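Local atomic coordinates of chinitase A (PDB entry 3EBV), a protein that probably cleaves chitin chains internally as a family 18 endochitinase, the present chain being the TIM-barrel catalytic domain of a longer protein. Residues S24-P27 with S28-I32; I118-E121 with N122-P126; G233-P237 with S238-A242; T251-G254 with S255-S259. All coordinates share one frame; numbering follows the deposited sequence.

Interaction 1. Residues S24-P27 with S28-I32; sequences SDVP and SAYDI. With SO4 (sulfate ion), chain B.
Pro27 O is gripped from two directions. Tyr30 N donates to it at 3.2 Å, nearly straight at the hydrogen (168°) but from above the carbonyl plane. A water donates to Pro27 O at 2.8 Å, and the same water gives its other proton to Tyr30 O. The hydrogen bond from Tyr30 N closes a type I beta turn from Pro27 to Tyr30.

The tyrosine ring lies alongside Pro27, at the start of this turn. Its CG stands anti to its own carbonyl carbon (chi1 -66°), which sets the ring beside residues 26-27, with its CD2-CE2 edge turned to them. Pro27 CG lies in plane at the ring edge, and Pro27 CD approaches Tyr30 CE2 at 3.8 Å. Val26 CG1 meets Tyr30 CD2 obliquely at 3.5 Å. A serine in place of Tyr30 would probably uncover Val26 and Pro27 and leave Asp276 without its phenol partner.

At the outer corner Ser28 OG donates to sulfate O4 at 2.7 Å. This ion probably comes from the crystallisation liquor.

The turn leads into strand 32-40. Val26 packs on Trp11 of strand 6-12. Pro27 and Ala29 touch Ser284 of helix 282-292. Tyr30 OH bonds Asp276 in helix 273-278.

Interaction 2. Residues I118-E121 with N122-P126; sequences IDLE and NGLNP
Leu124 folds back onto Ile118 and Leu120 where strand 115-120 of the TIM barrel runs out into the loop before helix 126-140. The sequence Ile-Asp-Leu-Glu fits the end of the family 18 signature DxxDxDxE. In this family the last glutamate of that signature is the general acid, so Glu121 probably has that role here.

One methyl group, Leu124 CD2, makes both apolar contacts between the side chains. Leu124 CD2 lies 3.9 Å from Ile118 CG2 and 4.2 Å from Leu120 CD1. The leucine crosses both side chains at about a right angle. Its CG stands anti to the backbone N (chi1 -163°), which swings the branched end back toward the strand. Ile118 turns CG2, the branch anti to its N, to meet it. Leu120 places its CB 3.7 Å from Gly123 O. Met129 of helix 126-140 also touches both leucines.

The reversal passes through Gly123. At its backbone angles a CB would jam against the preceding carbonyl O. One water spans the bend, donating to Leu120 O and accepting from Gly123 N at 2.8 Å.

Glu121 CB starts off away from the loop; beyond CG the chain is extended, and OE2 bonds Gln179 NE2. Asn122 bonds Val89 O through ND2. Its CG sits between the backbone N and the carbonyl carbon (chi1 59°), which tucks the amide back beside the strand end. Asn122 OD1 thereby comes to 3.8 Å from Leu120 CB.

Interaction 3. Residues G233-P237 with S238-A242; sequences GYVSP and SVVNA
Val235 begins the contact, the residue just before the N-cap of helix 237-249. Its CG2 meets Val240 CG2 at 3.6 Å, joining the residue before the cap to the fourth of the helix in a hydrophobic staple. Val235 CB also packs against Val239 CB at 3.7 Å, the two side chains crossing at about a right angle. Val239 holds CG1 anti to its backbone N (chi1 172°), turning CG1 onto Val235 and CG2 toward Ser236. With an alanine in place of Val239, the CG1 contact goes and a gap would probably open on one side of Val235.

Ser236 is the N-cap. Its O accepts from Val239 N at 2.9 Å, bent at the hydrogen (132°), and weakly from Val240 N. In the conformer given, its OG bonds Ser238 OG, but a second conformer makes this link doubtful.

Pro237 starts the helix, and its O takes Asn241 N at 2.9 Å, nearly in line with the carbonyl. Its ring packs on Ser286 and Val287 of helix 282-292.

Proline suits this first turn, where no helical hydrogen bond calls on its missing N-H. Through Leu223, Val235 and Val240, both buried, join the helix start to strand 219-224 by apolar contact.

Interaction 4. Residues T251-G254 with S255-S259; sequences TNCG and SFKPS
Of the flat groups of residues 255-259, the Phe256 peptide meets residues 251-254 through its O: Cys253 CB lies 3.6 Å from Phe256 O. A water donates to the same oxygen at 2.7 Å and accepts from Gly254 N, bridging the two limbs of the turn. The phenyl ring itself puts neither a face nor an edge on residues 251-254. Phe256 CG is anti to the backbone N (chi1 179°), and the ring goes to Thr203, Ala204 and Cys207 of helix 199-210.

Cys253 SG is the apolar centre of the contact. It touches Lys257 CD at 3.8 Å and the CD corner of the Pro258 ring at 4.0 Å. The same sulfur is tied to Cys246 in a disulfide, which restrains its position.

Lys257 does not run straight out. Its chain bends at chi2 (68°) and again at chi4. The second bend brings NZ back to Pro258 O at 2.8 Å, with the donor tilted slightly from the carbonyl plane.

Gly254 makes the corner. Next to it, Ser255 OG and Phe256 N both bond the carboxylate of Asp200.

This loop runs between helix 237-249 and strand 267-271. The disulfide and Pro258 hold it to helix 237-249, while Asp200 and the Phe256 ring fix its other flank to helix 199-210.

Following the chain, interaction 1 comes first. It turns the loop after strand 6-12 into strand 32-40, near helices 273-278 and 282-292. Interaction 2 lies on the opposite side of the chain's centre, the centres of the two interactions about 26 Å apart. It closes the bend from strand 115-120 to helix 126-140. Interaction 3 ends the loop after strand 219-224 and starts helix 237-249. Interaction 4 turns the loop beyond that helix, before strand 267-271. The four follow in series, and none nests in or crosses another. Only interactions 3 and 4 touch: Ala242 CB packs on Asn252 O at 3.7 Å. Helix 282-292 borders both interactions 1 and 3.

Interaction 1. Residues S24-P27 with S28-I32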
loop_
_atom_site.group_PDB
_atom_site.type_symbol
_atom_site.label_atom_id
_atom_site.label_comp_id
_atom_site.label_asym_id
_atom_site.label_seq_id
_atom_site.Cartn_x
_atom_site.Cartn_y
_atom_site.Cartn_z
ATOM N N SER A 24 -15.620 4.467 -9.439
ATOM C CA SER A 24 -15.554 5.158 -10.737
ATOM C C SER A 24 -15.095 6.615 -10.601
ATOM O O SER A 24 -14.684 7.218 -11.602
ATOM C CB SER A 24 -16.934 5.152 -11.401
ATOM O OG SER A 24 -17.889 5.745 -10.527
ATOM N N ASP A 25 -15.140 7.176 -9.385
ATOM C CA ASP A 25 -14.661 8.543 -9.183
ATOM C C ASP A 25 -13.144 8.643 -8.984
ATOM O O ASP A 25 -12.576 9.733 -8.996
ATOM C CB ASP A 25 -15.298 9.182 -7.948
ATOM C CG ASP A 25 -16.797 9.388 -8.092
ATOM O OD1 ASP A 25 -17.218 9.854 -9.180
ATOM O OD2 ASP A 25 -17.490 9.120 -7.087
ATOM N N VAL A 26 -12.498 7.507 -8.714
ATOM C CA VAL A 26 -11.058 7.533 -8.432
ATOM C C VAL A 26 -10.279 8.045 -9.650
ATOM O O VAL A 26 -10.473 7.554 -10.760
ATOM C CB VAL A 26 -10.552 6.132 -8.021
ATOM C CG1 VAL A 26 -9.000 6.113 -7.935
ATOM C CG2 VAL A 26 -11.207 5.720 -6.682
ATOM N N PRO A 27 -9.410 9.056 -9.446
ATOM C CA PRO A 27 -8.601 9.586 -10.563
ATOM C C PRO A 27 -7.845 8.545 -11.377
ATOM O O PRO A 27 -7.391 7.525 -10.829
ATOM C CB PRO A 27 -7.622 10.547 -9.879
ATOM C CG PRO A 27 -8.413 11.059 -8.636
ATOM C CD PRO A 27 -9.232 9.837 -8.201
ATOM N N SER A 28 -7.682 8.848 -12.664
ATOM C CA SER A 28 -6.992 7.937 -13.576
ATOM C C SER A 28 -5.526 7.682 -13.197
ATOM O O SER A 28 -4.982 6.634 -13.583
ATOM C CB SER A 28 -7.061 8.470 -15.011
ATOM O OG SER A 28 -6.547 9.758 -15.077
ATOM N N ALA A 29 -4.932 8.601 -12.437
ATOM C CA ALA A 29 -3.525 8.457 -12.012
ATOM C C ALA A 29 -3.272 7.191 -11.219
ATOM O O ALA A 29 -2.130 6.702 -11.173
ATOM C CB ALA A 29 -3.116 9.652 -11.177
ATOM N N TYR A 30 -4.306 6.659 -10.551
ATOM C CA TYR A 30 -4.111 5.508 -9.695
ATOM C C TYR A 30 -4.095 4.220 -10.489
ATOM O O TYR A 30 -5.089 3.827 -11.104
ATOM C CB TYR A 30 -5.184 5.468 -8.609
ATOM C CG TYR A 30 -5.062 6.622 -7.661
ATOM C CD1 TYR A 30 -4.058 6.632 -6.686
ATOM C CD2 TYR A 30 -5.920 7.746 -7.760
ATOM C CE1 TYR A 30 -3.922 7.704 -5.815
ATOM C CE2 TYR A 30 -5.788 8.832 -6.867
ATOM C CZ TYR A 30 -4.789 8.800 -5.888
ATOM O OH TYR A 30 -4.604 9.819 -4.952
ATOM N N ASP A 31 -2.959 3.530 -10.444
ATOM C CA ASP A 31 -2.790 2.271 -11.173
ATOM C C ASP A 31 -3.244 1.085 -10.362
ATOM O O ASP A 31 -3.653 0.070 -10.921
ATOM C CB ASP A 31 -1.315 2.077 -11.503
ATOM C CG ASP A 31 -0.783 3.215 -12.282
ATOM O OD1 ASP A 31 -1.185 3.385 -13.466
ATOM O OD2 ASP A 31 0.035 3.978 -11.766
ATOM N N ILE A 32 -3.126 1.186 -9.039
ATOM C CA ILE A 32 -3.562 0.155 -8.127
ATOM C C ILE A 32 -4.455 0.851 -7.124
ATOM O O ILE A 32 -4.055 1.856 -6.532
ATOM C CB ILE A 32 -2.386 -0.535 -7.377
ATOM C CG1 ILE A 32 -1.419 -1.185 -8.384
ATOM C CG2 ILE A 32 -2.916 -1.591 -6.388
ATOM C CD1 ILE A 32 -0.153 -1.771 -7.698
HETATM S S SO4 B . -9.299 11.740 -16.755
HETATM O O1 SO4 B . -10.021 10.627 -17.350
HETATM O O2 SO4 B . -9.430 12.971 -17.545
HETATM O O3 SO4 B . -9.860 11.909 -15.367
HETATM O O4 SO4 B . -7.865 11.442 -16.721
HETATM O O HOH W 1 -7.632 4.834 -11.430
#

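Interaction 2. Residues I118-E121 with N122-P126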
loop_
_atom_site.group_PDB
_atom_site.type_symbol
_atom_site.label_atom_id
_atom_site.label_comp_id
_atom_site.label_asym_id
_atom_site.label_seq_id
_atom_site.Cartn_x
_atom_site.Cartn_y
_atom_site.Cartn_z
ATOM N N ILE A 118 -1.611 -6.209 2.384
ATOM C CA ILE A 118 -1.468 -6.537 3.790
ATOM C C ILE A 118 -1.185 -5.282 4.586
ATOM O O ILE A 118 -0.085 -4.716 4.493
ATOM C CB ILE A 118 -0.303 -7.587 3.987
ATOM C CG1 ILE A 118 -0.485 -8.804 3.030
ATOM C CG2 ILE A 118 -0.136 -7.954 5.478
ATOM C CD1 ILE A 118 -1.813 -9.563 3.244
ATOM N N ASP A 119 -2.153 -4.884 5.396
ATOM C CA ASP A 119 -2.051 -3.684 6.202
ATOM C C ASP A 119 -2.483 -3.969 7.650
ATOM O O ASP A 119 -3.149 -3.127 8.283
ATOM C CB ASP A 119 -2.893 -2.548 5.587
ATOM C CG ASP A 119 -2.694 -1.220 6.287
ATOM O OD1 ASP A 119 -1.670 -1.004 6.982
ATOM O OD2 ASP A 119 -3.619 -0.382 6.144
ATOM N N LEU A 120 -2.050 -5.116 8.174
ATOM C CA LEU A 120 -2.259 -5.408 9.604
ATOM C C LEU A 120 -1.389 -4.442 10.424
ATOM O O LEU A 120 -0.156 -4.362 10.232
ATOM C CB LEU A 120 -1.881 -6.849 9.945
ATOM C CG LEU A 120 -2.581 -7.967 9.160
ATOM C CD1 LEU A 120 -2.322 -9.340 9.879
ATOM C CD2 LEU A 120 -4.015 -7.697 9.012
ATOM N N GLU A 121 -2.010 -3.770 11.393
ATOM C CA GLU A 121 -1.267 -2.856 12.284
ATOM C C GLU A 121 -1.250 -3.323 13.732
ATOM O O GLU A 121 -0.828 -2.586 14.649
ATOM C CB GLU A 121 -1.808 -1.438 12.119
ATOM C CG GLU A 121 -1.680 -1.018 10.654
ATOM C CD GLU A 121 -1.983 0.434 10.405
ATOM O OE1 GLU A 121 -2.264 1.181 11.374
ATOM O OE2 GLU A 121 -1.976 0.806 9.222
ATOM N N ASN A 122 -1.737 -4.552 13.935
ATOM C CA ASN A 122 -1.868 -5.123 15.283
ATOM C C ASN A 122 -0.931 -6.306 15.461
ATOM O O ASN A 122 -1.149 -7.169 16.332
ATOM C CB ASN A 122 -3.326 -5.532 15.571
ATOM C CG ASN A 122 -3.857 -6.564 14.577
ATOM O OD1 ASN A 122 -3.495 -6.547 13.394
ATOM N ND2 ASN A 122 -4.772 -7.431 15.035
ATOM N N GLY A 123 0.107 -6.355 14.622
ATOM C CA GLY A 123 1.114 -7.424 14.684
ATOM C C GLY A 123 1.214 -8.153 13.348
ATOM O O GLY A 123 0.227 -8.254 12.590
ATOM N N LEU A 124 2.402 -8.678 13.061
ATOM C CA LEU A 124 2.622 -9.456 11.841
ATOM C C LEU A 124 3.589 -10.595 12.206
ATOM O O LEU A 124 4.741 -10.350 12.579
ATOM C CB LEU A 124 3.179 -8.555 10.739
ATOM C CG LEU A 124 3.130 -8.991 9.270
ATOM C CD1 LEU A 124 3.981 -10.242 9.040
ATOM C CD2 LEU A 124 1.695 -9.087 8.721
ATOM N N ASN A 125 3.107 -11.833 12.084
ATOM C CA ASN A 125 3.923 -13.005 12.456
ATOM C C ASN A 125 4.449 -13.622 11.149
ATOM O O ASN A 125 3.650 -14.132 10.335
ATOM C CB ASN A 125 3.017 -14.012 13.187
ATOM C CG ASN A 125 3.768 -15.233 13.649
ATOM O OD1 ASN A 125 4.511 -15.827 12.860
ATOM N ND2 ASN A 125 3.635 -15.577 14.918
ATOM N N PRO A 126 5.771 -13.522 10.890
ATOM C CA PRO A 126 6.262 -13.982 9.584
ATOM C C PRO A 126 6.131 -15.495 9.358
ATOM O O PRO A 126 5.993 -15.927 8.207
ATOM C CB PRO A 126 7.750 -13.575 9.565
ATOM C CG PRO A 126 8.070 -13.252 10.970
ATOM C CD PRO A 126 6.808 -12.901 11.720
HETATM O O HOH W 2 1.473 -4.989 12.562
HETATM O O HOH W 3 -4.843 -3.803 11.698
#

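Interaction 3. Residues G233-P237 with S238-A242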
loop_
_atom_site.group_PDB
_atom_site.type_symbol
_atom_site.label_atom_id
_atom_site.label_comp_id
_atom_site.label_asym_id
_atom_site.label_seq_id
_atom_site.Cartn_x
_atom_site.Cartn_y
_atom_site.Cartn_z
ATOM N N GLY A 233 3.608 13.696 8.994
ATOM C CA GLY A 233 4.318 13.105 7.851
ATOM C C GLY A 233 3.879 13.561 6.476
ATOM O O GLY A 233 4.493 13.167 5.459
ATOM N N TYR A 234 2.832 14.389 6.372
ATOM C CA TYR A 234 2.506 14.955 5.059
ATOM C C TYR A 234 3.703 15.716 4.499
ATOM O O TYR A 234 4.334 16.497 5.236
ATOM C CB TYR A 234 1.312 15.915 5.138
ATOM C CG TYR A 234 1.079 16.637 3.848
ATOM C CD1 TYR A 234 0.481 16.005 2.776
ATOM C CD2 TYR A 234 1.514 17.971 3.695
ATOM C CE1 TYR A 234 0.317 16.662 1.529
ATOM C CE2 TYR A 234 1.345 18.636 2.485
ATOM C CZ TYR A 234 0.749 17.982 1.415
ATOM O OH TYR A 234 0.605 18.677 0.218
ATOM N N VAL A 235 3.962 15.532 3.199
ATOM C CA VAL A 235 4.918 16.411 2.487
ATOM C C VAL A 235 4.280 16.913 1.189
ATOM O O VAL A 235 3.400 16.282 0.604
ATOM C CB VAL A 235 6.246 15.698 2.147
ATOM C CG1 VAL A 235 6.978 15.279 3.417
ATOM C CG2 VAL A 235 6.020 14.485 1.185
ATOM N N SER A 236 4.725 18.080 0.720
ATOM C CA SER A 236 4.264 18.560 -0.579
ATOM C C SER A 236 4.582 17.534 -1.662
ATOM O O SER A 236 5.585 16.800 -1.561
ATOM C CB SER A 236 4.908 19.903 -0.937
ATOM O OG SER A 236 6.306 19.763 -1.109
ATOM N N PRO A 237 3.762 17.478 -2.711
ATOM C CA PRO A 237 4.102 16.575 -3.820
ATOM C C PRO A 237 5.534 16.814 -4.365
ATOM O O PRO A 237 6.202 15.846 -4.753
ATOM C CB PRO A 237 3.003 16.860 -4.876
ATOM C CG PRO A 237 1.863 17.436 -4.072
ATOM C CD PRO A 237 2.461 18.163 -2.914
ATOM N N SER A 238 6.004 18.062 -4.376
ATOM C CA SER A 238 7.372 18.321 -4.866
ATOM C C SER A 238 8.395 17.544 -4.042
ATOM O O SER A 238 9.416 17.130 -4.583
ATOM C CB SER A 238 7.687 19.826 -4.803
ATOM O OG SER A 238 7.609 20.319 -3.479
ATOM N N VAL A 239 8.128 17.326 -2.744
ATOM C CA VAL A 239 9.044 16.545 -1.889
ATOM C C VAL A 239 9.021 15.051 -2.278
ATOM O O VAL A 239 10.072 14.385 -2.338
ATOM C CB VAL A 239 8.754 16.735 -0.374
ATOM C CG1 VAL A 239 9.590 15.759 0.488
ATOM C CG2 VAL A 239 9.003 18.218 0.050
ATOM N N VAL A 240 7.825 14.503 -2.501
ATOM C CA VAL A 240 7.739 13.129 -2.971
ATOM C C VAL A 240 8.516 12.999 -4.298
ATOM O O VAL A 240 9.286 12.036 -4.496
ATOM C CB VAL A 240 6.264 12.665 -3.232
ATOM C CG1 VAL A 240 6.251 11.206 -3.694
ATOM C CG2 VAL A 240 5.414 12.875 -1.956
ATOM N N ASN A 241 8.282 13.929 -5.221
ATOM C CA ASN A 241 8.938 13.869 -6.554
ATOM C C ASN A 241 10.448 14.005 -6.418
ATOM O O ASN A 241 11.171 13.320 -7.126
ATOM C CB ASN A 241 8.356 14.948 -7.481
ATOM C CG ASN A 241 6.883 14.714 -7.750
ATOM O OD1 ASN A 241 6.383 13.593 -7.590
ATOM N ND2 ASN A 241 6.181 15.764 -8.211
ATOM N N ALA A 242 10.905 14.854 -5.490
ATOM C CA ALA A 242 12.347 14.937 -5.238
ATOM C C ALA A 242 12.913 13.615 -4.732
ATOM O O ALA A 242 14.007 13.175 -5.159
ATOM C CB ALA A 242 12.651 16.049 -4.282
#

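Interaction 4. Residues T251-G254 with S255-S259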
loop_
_atom_site.group_PDB
_atom_site.type_symbol
_atom_site.label_atom_id
_atom_site.label_comp_id
_atom_site.label_asym_id
_atom_site.label_seq_id
_atom_site.Cartn_x
_atom_site.Cartn_y
_atom_site.Cartn_z
ATOM N N THR A 251 19.215 12.865 -8.603
ATOM C CA THR A 251 18.993 14.296 -8.594
ATOM C C THR A 251 18.016 14.676 -7.485
ATOM O O THR A 251 17.238 13.812 -7.047
ATOM C CB THR A 251 18.454 14.811 -9.932
ATOM O OG1 THR A 251 17.141 14.264 -10.184
ATOM C CG2 THR A 251 19.384 14.395 -11.075
ATOM N N ASN A 252 18.082 15.925 -7.020
ATOM C CA ASN A 252 17.137 16.443 -6.014
ATOM C C ASN A 252 17.214 15.739 -4.660
ATOM O O ASN A 252 16.288 15.832 -3.853
ATOM C CB ASN A 252 15.708 16.491 -6.579
ATOM C CG ASN A 252 15.580 17.489 -7.713
ATOM O OD1 ASN A 252 16.149 18.593 -7.645
ATOM N ND2 ASN A 252 14.893 17.107 -8.753
ATOM N N CYS A 253 18.373 15.148 -4.357
ATOM C CA CYS A 253 18.559 14.603 -3.006
ATOM C C CYS A 253 18.635 15.692 -1.934
ATOM O O CYS A 253 19.009 16.857 -2.198
ATOM C CB CYS A 253 19.835 13.748 -2.913
ATOM S SG CYS A 253 19.826 12.321 -4.040
ATOM N N GLY A 254 18.272 15.306 -0.707
ATOM C CA GLY A 254 18.514 16.165 0.467
ATOM C C GLY A 254 19.927 15.888 0.979
ATOM O O GLY A 254 20.847 15.627 0.155
ATOM N N SER A 255 20.165 15.950 2.293
ATOM C CA SER A 255 21.510 15.617 2.804
ATOM C C SER A 255 21.885 14.147 2.553
ATOM O O SER A 255 23.072 13.761 2.456
ATOM C CB SER A 255 21.671 15.922 4.299
ATOM O OG SER A 255 21.051 14.952 5.154
ATOM N N PHE A 256 20.869 13.270 2.533
ATOM C CA PHE A 256 21.135 11.848 2.349
ATOM C C PHE A 256 21.265 11.494 0.864
ATOM O O PHE A 256 20.364 11.760 0.073
ATOM C CB PHE A 256 20.029 10.963 2.956
ATOM C CG PHE A 256 20.334 9.521 2.729
ATOM C CD1 PHE A 256 21.414 8.898 3.393
ATOM C CD2 PHE A 256 19.641 8.825 1.742
ATOM C CE1 PHE A 256 21.778 7.562 3.082
ATOM C CE2 PHE A 256 19.991 7.481 1.462
ATOM C CZ PHE A 256 21.055 6.870 2.118
ATOM N N LYS A 257 22.426 10.921 0.552
ATOM C CA LYS A 257 22.701 10.482 -0.825
ATOM C C LYS A 257 22.818 8.967 -0.890
ATOM O O LYS A 257 23.735 8.372 -0.331
ATOM C CB LYS A 257 24.014 11.130 -1.312
ATOM C CG LYS A 257 24.424 10.637 -2.742
ATOM C CD LYS A 257 23.439 11.147 -3.778
ATOM C CE LYS A 257 23.746 10.643 -5.217
ATOM N NZ LYS A 257 23.440 9.166 -5.343
ATOM N N PRO A 258 21.826 8.312 -1.555
ATOM C CA PRO A 258 21.991 6.875 -1.715
ATOM C C PRO A 258 23.287 6.529 -2.449
ATOM O O PRO A 258 23.752 7.297 -3.299
ATOM C CB PRO A 258 20.771 6.473 -2.565
ATOM C CG PRO A 258 19.745 7.589 -2.388
ATOM C CD PRO A 258 20.591 8.849 -2.172
ATOM N N SER A 259 23.854 5.363 -2.169
ATOM C CA SER A 259 25.075 4.987 -2.866
ATOM C C SER A 259 24.853 4.678 -4.323
ATOM O O SER A 259 25.761 4.830 -5.136
ATOM C CB SER A 259 25.742 3.796 -2.203
ATOM O OG SER A 259 26.108 4.121 -0.872
HETATM O O HOH W 4 17.801 12.678 0.366
#